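Local coordinates for PA3566 protein (Pseudomonas aeruginosa, PDB 1X7V), which is of unknown function but, as a probable member of the antibiotic biosynthesis monooxygenase family, may have oxidoreductase activity, at residues A[7-12]-A[92-97]; A[13-18]-A[51-56]; A[44-49]-A[56-61]. All blocks are in the same frame, centred on the assembly; numbering follows the deposited sequence.

How the contacts relate
From the N terminus, strand 7-15 supplies 7-12 to contact 1 and, with the loop that follows it, 13-18 to contact 2. The chain continues through helix 20-36 into strand 40-47 and turns back as strand 54-61. Contact 2, joining 13-18 to 51-56, closes a loop holding helix 20-36 and strand 40-47, while contact 3 closes the hairpin of 44-49 and 56-61. These two cross along the sequence and share Y56. Both nest inside contact 1, which closes only when strand 87-96 returns beside 7-12 after helices 64-71 and 74-80. Together they tie the four antiparallel strands in the order 40-47, 54-61, 7-15, 87-96, the sheet of an alpha-beta plait.

Contact 1: A[7-12]-A[92-97]; sequences LTLIAT and IDQLYR
Strand 87-96, at one margin of the sheet, runs antiparallel beside strand 7-15, and four backbone hydrogen bonds join them here. T8 and L95 exchange two: T8 N reaches L95 O at 2.8 Å, almost along the C=O axis, and L95 N returns to T8 O. I10 and D93 exchange the others, of which D93 N to I10 O is the straightest at 170°.

The L95 side chain leaves on the face it shares with T8, I10 and D93. Beyond CB, a chi1 of 42° sets CG in the crowded position between the backbone N and the carbonyl carbon and swings the branch over strand 7-15. CG lies 3.7 Å from T8 O. CD1 then touches T8 CG2 at 3.8 Å, and CD2 meets I10 CD1 at 3.9 Å, so the isobutyl group bridges two residues of the partner strand.

On the other face, L9 and Q94 run side by side, with L9 CD1 3.7 Å from Q94 CG, and A11 CB touches I92 CD1 at 3.7 Å. The Y96 ring crosses L7 obliquely, its CE2 3.7 Å from L7 CA. L7 and L9 also pack on L67 of helix 64-71.

Water supplements the L95 face. T8 OG1 is linked through one water to R97 N and through a second to R97 NH2. A third water lies 2.7 Å from D93 OD2, with I10 O and T12 OG1 also within bonding distance. Backbone bonds carry the pairing, L7 and L9 pack against helix 64-71, and the L95 face combines an aliphatic patch with water-linked polar groups.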
# COMPACT_ATOMS: atom_id res chain seq x y z
N LEU A 7 -11.47 -6.61 -5.81
CA LEU A 7 -11.44 -5.44 -4.95
C LEU A 7 -10.24 -4.57 -5.30
O LEU A 7 -9.09 -5.04 -5.22
CB LEU A 7 -11.25 -5.86 -3.50
CG LEU A 7 -11.11 -4.74 -2.45
CD1 LEU A 7 -12.30 -3.81 -2.42
CD2 LEU A 7 -10.97 -5.47 -1.08
N THR A 8 -10.47 -3.33 -5.69
CA THR A 8 -9.37 -2.39 -5.87
C THR A 8 -9.23 -1.59 -4.57
O THR A 8 -10.23 -1.23 -3.92
CB THR A 8 -9.62 -1.46 -7.11
OG1 THR A 8 -9.63 -2.24 -8.33
CG2 THR A 8 -8.53 -0.34 -7.21
N LEU A 9 -7.99 -1.37 -4.15
CA LEU A 9 -7.68 -0.55 -2.98
C LEU A 9 -6.71 0.50 -3.44
O LEU A 9 -5.79 0.19 -4.17
CB LEU A 9 -7.06 -1.40 -1.87
CG LEU A 9 -7.80 -1.70 -0.60
CD1 LEU A 9 -8.88 -2.72 -0.90
CD2 LEU A 9 -6.89 -2.25 0.51
N ILE A 10 -6.92 1.75 -3.04
CA ILE A 10 -5.94 2.80 -3.27
C ILE A 10 -5.61 3.35 -1.88
O ILE A 10 -6.50 3.80 -1.15
CB ILE A 10 -6.48 3.94 -4.17
CG1 ILE A 10 -6.93 3.42 -5.54
CG2 ILE A 10 -5.42 5.06 -4.31
CD1 ILE A 10 -7.86 4.42 -6.22
N ALA A 11 -4.34 3.25 -1.51
CA ALA A 11 -3.86 3.72 -0.22
C ALA A 11 -3.08 4.98 -0.55
O ALA A 11 -2.18 4.92 -1.35
CB ALA A 11 -2.95 2.68 0.43
N THR A 12 -3.49 6.12 -0.00
CA THR A 12 -2.77 7.38 -0.16
C THR A 12 -2.06 7.62 1.17
O THR A 12 -2.69 7.77 2.24
CB THR A 12 -3.70 8.53 -0.50
OG1 THR A 12 -4.46 8.25 -1.69
CG2 THR A 12 -2.88 9.77 -0.77
N ILE A 92 -7.46 5.05 3.01
CA ILE A 92 -7.66 3.80 2.34
C ILE A 92 -9.00 3.90 1.63
O ILE A 92 -10.01 4.15 2.25
CB ILE A 92 -7.68 2.62 3.30
CG1 ILE A 92 -6.38 2.49 4.13
CG2 ILE A 92 -7.95 1.31 2.54
CD1 ILE A 92 -5.19 2.21 3.34
N ASP A 93 -8.97 3.76 0.31
CA ASP A 93 -10.20 3.74 -0.48
C ASP A 93 -10.39 2.34 -1.01
O ASP A 93 -9.45 1.70 -1.48
CB ASP A 93 -10.09 4.72 -1.64
CG ASP A 93 -9.98 6.16 -1.15
OD1 ASP A 93 -10.67 6.54 -0.15
OD2 ASP A 93 -9.19 6.94 -1.76
N GLN A 94 -11.62 1.86 -0.86
CA GLN A 94 -12.01 0.58 -1.39
C GLN A 94 -12.98 0.72 -2.54
O GLN A 94 -13.91 1.43 -2.42
CB GLN A 94 -12.62 -0.28 -0.31
CG GLN A 94 -11.57 -0.70 0.72
CD GLN A 94 -12.25 -1.51 1.80
OE1 GLN A 94 -12.65 -2.65 1.55
NE2 GLN A 94 -12.43 -0.90 2.99
N LEU A 95 -12.76 0.01 -3.67
CA LEU A 95 -13.55 0.28 -4.83
C LEU A 95 -13.60 -0.88 -5.78
O LEU A 95 -12.70 -1.72 -5.75
CB LEU A 95 -13.04 1.53 -5.55
CG LEU A 95 -11.54 1.73 -5.71
CD1 LEU A 95 -11.22 2.33 -7.05
CD2 LEU A 95 -10.96 2.66 -4.59
N TYR A 96 -14.65 -0.89 -6.64
CA TYR A 96 -14.81 -1.94 -7.61
C TYR A 96 -14.96 -1.40 -9.01
O TYR A 96 -15.70 -0.45 -9.22
CB TYR A 96 -16.08 -2.69 -7.31
CG TYR A 96 -15.99 -3.51 -6.04
CD1 TYR A 96 -16.73 -3.18 -4.94
CD2 TYR A 96 -15.16 -4.63 -5.96
CE1 TYR A 96 -16.67 -3.94 -3.77
CE2 TYR A 96 -15.09 -5.41 -4.80
CZ TYR A 96 -15.86 -5.04 -3.71
OH TYR A 96 -15.85 -5.80 -2.54
N ARG A 97 -14.27 -2.02 -9.95
CA ARG A 97 -14.33 -1.61 -11.35
C ARG A 97 -15.75 -1.80 -11.92
O ARG A 97 -16.40 -2.86 -11.59
CB ARG A 97 -13.30 -2.37 -12.22
CG ARG A 97 -13.05 -1.55 -13.58
CD ARG A 97 -11.96 -2.03 -14.33
NE ARG A 97 -10.68 -1.96 -13.61
CZ ARG A 97 -9.59 -2.56 -14.06
NH1 ARG A 97 -9.64 -3.21 -15.22
NH2 ARG A 97 -8.46 -2.52 -13.40
O HOH W 1 -11.91 -3.58 -9.18
O HOH W 2 -8.47 -1.29 -10.74
O HOH W 3 -6.58 6.69 -1.03

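Contact 2: A[13-18]-A[51-56]; sequences ITAAPG and DSHLFY
The H53 ring edge meets the chain where strand 7-15 runs out: H53 CE1 lies 3.0 Å from G18 N, near the ring plane. H53 CE1 is also 3.6 Å from P17 CA. Nearer the strands, H53 O accepts A15 N at 2.7 Å in its carbonyl plane, and I13 and F55 exchange a pair of backbone hydrogen bonds. T14 and L54 point the same way beside each other, L54 CD2 pressed to 3.2 Å from T14 OG1.

Behind this shell stands the type I turn from D51 to L54. H53 N donates to D51 OD1 at 3.0 Å, from above the carboxylate plane, forming an Asx turn, while D51 N is bonded to D48 OD2. With CG anti to the carbonyl carbon (chi1 -60°), the imidazole reaches across to 15-18. I13 and F55 extend to helix 20-36, both packing on L27.

The positive phi of G18 (88°) suits glycine, since a CB would jam against the preceding carbonyl. Three backbone bonds and the Asx turn carry the contact. G18 N and D51 OD1 both lie at the imidazole edge, close approaches that leave the ring's assignment of N and C uncertain.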
# COMPACT_ATOMS: atom_id res chain seq x y z
N ILE A 13 -0.73 7.56 1.12
CA ILE A 13 0.11 7.63 2.29
C ILE A 13 0.92 8.94 2.23
O ILE A 13 1.58 9.20 1.24
CB ILE A 13 1.00 6.42 2.37
CG1 ILE A 13 0.14 5.16 2.25
CG2 ILE A 13 1.75 6.42 3.69
CD1 ILE A 13 0.75 3.89 2.79
N THR A 14 0.85 9.73 3.30
CA THR A 14 1.52 11.05 3.38
C THR A 14 2.58 10.95 4.45
O THR A 14 2.26 10.67 5.63
CB THR A 14 0.56 12.19 3.76
OG1 THR A 14 -0.62 12.18 2.91
CG2 THR A 14 1.24 13.50 3.60
N ALA A 15 3.84 11.17 4.07
CA ALA A 15 4.94 11.18 5.03
C ALA A 15 4.94 12.46 5.86
O ALA A 15 4.56 13.53 5.37
CB ALA A 15 6.25 11.04 4.31
N ALA A 16 5.38 12.36 7.10
CA ALA A 16 5.60 13.50 7.92
C ALA A 16 6.62 14.40 7.21
O ALA A 16 7.54 13.87 6.56
CB ALA A 16 6.18 13.09 9.26
N PRO A 17 6.47 15.71 7.32
CA PRO A 17 7.45 16.64 6.70
C PRO A 17 8.92 16.27 6.94
O PRO A 17 9.36 16.06 8.09
CB PRO A 17 7.12 17.98 7.35
CG PRO A 17 5.67 17.88 7.68
CD PRO A 17 5.40 16.44 8.02
N GLY A 18 9.71 16.24 5.87
CA GLY A 18 11.11 15.88 5.96
C GLY A 18 11.41 14.39 5.85
O GLY A 18 12.55 14.04 5.69
N ASP A 51 4.12 16.73 -4.82
CA ASP A 51 4.48 16.73 -3.41
C ASP A 51 5.19 15.41 -3.13
O ASP A 51 4.55 14.36 -3.17
CB ASP A 51 3.23 16.85 -2.53
CG ASP A 51 3.57 16.90 -1.01
OD1 ASP A 51 4.75 16.72 -0.61
OD2 ASP A 51 2.63 17.15 -0.21
N SER A 52 6.48 15.48 -2.82
CA SER A 52 7.30 14.28 -2.61
C SER A 52 6.84 13.43 -1.40
O SER A 52 7.13 12.25 -1.33
CB SER A 52 8.75 14.72 -2.37
OG SER A 52 8.80 15.51 -1.19
N HIS A 53 6.12 14.04 -0.47
CA HIS A 53 5.59 13.35 0.71
C HIS A 53 4.38 12.47 0.49
O HIS A 53 3.99 11.76 1.42
CB HIS A 53 5.24 14.40 1.75
CG HIS A 53 6.41 15.23 2.17
ND1 HIS A 53 7.24 14.86 3.20
CD2 HIS A 53 6.92 16.37 1.67
CE1 HIS A 53 8.22 15.75 3.32
NE2 HIS A 53 8.04 16.68 2.40
N LEU A 54 3.83 12.49 -0.73
CA LEU A 54 2.59 11.75 -1.05
C LEU A 54 2.88 10.58 -1.97
O LEU A 54 3.51 10.74 -3.01
CB LEU A 54 1.58 12.63 -1.74
CG LEU A 54 0.60 13.36 -0.85
CD1 LEU A 54 -0.09 14.42 -1.67
CD2 LEU A 54 -0.38 12.31 -0.29
N PHE A 55 2.44 9.41 -1.52
CA PHE A 55 2.61 8.13 -2.21
C PHE A 55 1.26 7.46 -2.32
O PHE A 55 0.37 7.72 -1.50
CB PHE A 55 3.52 7.19 -1.44
CG PHE A 55 4.89 7.76 -1.18
CD1 PHE A 55 5.14 8.58 -0.10
CD2 PHE A 55 5.89 7.57 -2.09
CE1 PHE A 55 6.41 9.14 0.07
CE2 PHE A 55 7.08 8.09 -1.91
CZ PHE A 55 7.33 8.89 -0.81
N TYR A 56 1.15 6.60 -3.32
CA TYR A 56 -0.12 5.91 -3.62
C TYR A 56 0.19 4.49 -3.90
O TYR A 56 1.01 4.21 -4.78
CB TYR A 56 -0.79 6.51 -4.87
CG TYR A 56 -1.00 7.99 -4.82
CD1 TYR A 56 0.01 8.88 -5.22
CD2 TYR A 56 -2.19 8.53 -4.35
CE1 TYR A 56 -0.18 10.28 -5.19
CE2 TYR A 56 -2.38 9.92 -4.32
CZ TYR A 56 -1.35 10.79 -4.72
OH TYR A 56 -1.52 12.17 -4.69

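Contact 3: A[44-49]-A[56-61]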
# COMPACT_ATOMS: atom_id res chain seq x y z
N ASP A 44 1.12 -1.83 -6.94
CA ASP A 44 1.99 -0.86 -7.56
C ASP A 44 2.13 0.39 -6.68
O ASP A 44 1.15 0.91 -6.20
CB ASP A 44 1.41 -0.46 -8.95
CG ASP A 44 1.51 -1.59 -9.98
OD1 ASP A 44 2.50 -2.40 -9.95
OD2 ASP A 44 0.60 -1.63 -10.86
N LEU A 45 3.38 0.83 -6.48
CA LEU A 45 3.75 2.00 -5.71
C LEU A 45 4.02 3.21 -6.61
O LEU A 45 4.63 3.09 -7.64
CB LEU A 45 5.01 1.73 -4.89
CG LEU A 45 5.53 2.86 -4.01
CD1 LEU A 45 4.53 3.33 -2.99
CD2 LEU A 45 6.82 2.36 -3.31
N HIS A 46 3.57 4.38 -6.20
CA HIS A 46 3.70 5.60 -7.01
C HIS A 46 4.04 6.77 -6.08
O HIS A 46 3.67 6.75 -4.90
CB HIS A 46 2.38 5.99 -7.70
CG HIS A 46 1.72 4.88 -8.46
ND1 HIS A 46 1.09 3.84 -7.81
CD2 HIS A 46 1.62 4.63 -9.79
CE1 HIS A 46 0.60 3.00 -8.72
NE2 HIS A 46 0.90 3.45 -9.92
N GLN A 47 4.66 7.81 -6.62
CA GLN A 47 4.87 9.03 -5.86
C GLN A 47 4.12 10.15 -6.62
O GLN A 47 4.11 10.22 -7.86
CB GLN A 47 6.31 9.35 -5.72
CG GLN A 47 6.62 10.46 -4.77
CD GLN A 47 8.12 10.65 -4.67
OE1 GLN A 47 8.83 10.38 -5.66
NE2 GLN A 47 8.63 11.03 -3.48
N ASP A 48 3.46 10.99 -5.85
CA ASP A 48 2.84 12.21 -6.38
C ASP A 48 3.77 13.09 -7.23
O ASP A 48 4.94 13.25 -6.91
CB ASP A 48 2.38 13.05 -5.21
CG ASP A 48 1.38 14.13 -5.61
OD1 ASP A 48 0.17 13.80 -5.69
OD2 ASP A 48 1.77 15.29 -5.81
N ARG A 49 3.23 13.66 -8.28
CA ARG A 49 4.03 14.47 -9.20
C ARG A 49 4.47 15.80 -8.58
O ARG A 49 5.51 16.36 -8.98
CB ARG A 49 3.21 14.70 -10.47
CG ARG A 49 3.79 15.63 -11.47
CD ARG A 49 2.92 15.78 -12.69
NE ARG A 49 3.64 16.49 -13.74
CZ ARG A 49 3.32 16.47 -15.01
NH1 ARG A 49 2.23 15.82 -15.41
NH2 ARG A 49 4.09 17.10 -15.90
N TYR A 56 1.15 6.60 -3.32
CA TYR A 56 -0.12 5.91 -3.62
C TYR A 56 0.19 4.49 -3.90
O TYR A 56 1.01 4.21 -4.78
CB TYR A 56 -0.79 6.51 -4.87
CG TYR A 56 -1.00 7.99 -4.82
CD1 TYR A 56 0.01 8.88 -5.22
CD2 TYR A 56 -2.19 8.53 -4.35
CE1 TYR A 56 -0.18 10.28 -5.19
CE2 TYR A 56 -2.38 9.92 -4.32
CZ TYR A 56 -1.35 10.79 -4.72
OH TYR A 56 -1.52 12.17 -4.69
N MSE A 57 -0.46 3.56 -3.17
CA MSE A 57 -0.37 2.15 -3.54
C MSE A 57 -1.70 1.82 -4.23
O MSE A 57 -2.75 2.04 -3.64
CB MSE A 57 -0.16 1.25 -2.31
CG MSE A 57 0.35 -0.11 -2.60
SE MSE A 57 2.28 0.03 -3.05
CE MSE A 57 3.05 0.24 -1.12
N ILE A 58 -1.63 1.31 -5.45
CA ILE A 58 -2.81 0.84 -6.19
C ILE A 58 -2.72 -0.67 -6.15
O ILE A 58 -1.76 -1.28 -6.63
CB ILE A 58 -2.91 1.37 -7.64
CG1 ILE A 58 -2.88 2.93 -7.68
CG2 ILE A 58 -4.20 0.81 -8.32
CD1 ILE A 58 -2.84 3.48 -9.06
N GLU A 59 -3.75 -1.28 -5.58
CA GLU A 59 -3.77 -2.71 -5.31
C GLU A 59 -5.08 -3.31 -5.87
O GLU A 59 -6.11 -2.65 -5.82
CB GLU A 59 -3.72 -2.98 -3.81
CG GLU A 59 -2.63 -2.26 -3.03
CD GLU A 59 -2.69 -2.49 -1.56
OE1 GLU A 59 -3.34 -3.48 -1.12
OE2 GLU A 59 -2.07 -1.69 -0.80
N GLN A 60 -5.02 -4.54 -6.36
CA GLN A 60 -6.22 -5.32 -6.69
C GLN A 60 -6.08 -6.69 -6.02
O GLN A 60 -5.02 -7.36 -6.08
CB GLN A 60 -6.39 -5.48 -8.20
CG GLN A 60 -6.70 -4.21 -8.97
CD GLN A 60 -6.96 -4.51 -10.40
OE1 GLN A 60 -7.95 -5.19 -10.72
NE2 GLN A 60 -6.05 -4.10 -11.29
N TRP A 61 -7.16 -7.14 -5.43
CA TRP A 61 -7.14 -8.39 -4.68
C TRP A 61 -8.32 -9.20 -5.17
O TRP A 61 -9.39 -8.65 -5.40
CB TRP A 61 -7.26 -8.09 -3.18
CG TRP A 61 -6.05 -7.45 -2.60
CD1 TRP A 61 -5.87 -6.14 -2.31
CD2 TRP A 61 -4.84 -8.12 -2.29
NE1 TRP A 61 -4.58 -5.93 -1.84
CE2 TRP A 61 -3.93 -7.14 -1.83
CE3 TRP A 61 -4.42 -9.45 -2.36
CZ2 TRP A 61 -2.65 -7.47 -1.38
CZ3 TRP A 61 -3.11 -9.76 -1.96
CH2 TRP A 61 -2.27 -8.78 -1.48
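Backbone hydrogen bonds pair D44 with I58 in both directions, D44 N to I58 O and I58 N to D44 O, both 2.9 Å and in the carbonyl plane. The H46 and Y56 pair is less regular: Y56 N donates to H46 O, but H46 N to Y56 O is weak and bent, at 130°. A side chain compensates, because H46 ND1 also donates to Y56 O at 3.1 Å. That oxygen lies in the imidazole plane, although ND1 approaches it from above the carbonyl plane. Y56 O thus takes a weak backbone bond and a straighter one from ND1; the latter helps set the imidazole's rotation, and ND1 must carry a proton.

The shortest polar bond runs tip to tip, from Y56 OH to the anti lone pair of D48 OD1 at 2.6 Å, with carboxylate and ring planes 31° apart. The other oxygen, D48 OD2, accepts from the backbone N of H50 and D51, so the carboxylate is held from both ends. Within 56-61, W61 NE1 donates in its ring plane to E59 OE1 at 2.8 Å. D44 turns its carboxylate to R35 in a salt bridge.

Van der Waals contacts occur on both faces. H46 crosses I58 at about a right angle, its CE1 3.5 Å from I58 CD1. On the opposite face, in an apolar pair, selenomethionine M57, bent at chi2 and chi3, brings SE to 3.7 Å from L45 CB.

Strand 40-47 of this hairpin is outermost in the sheet within the chain. L45 packs on L27, R28 and V31 of helix 20-36, and strand 54-61 passes between 40-47 and 7-15, where M57 and E59 bond through the backbone to A11 and L9.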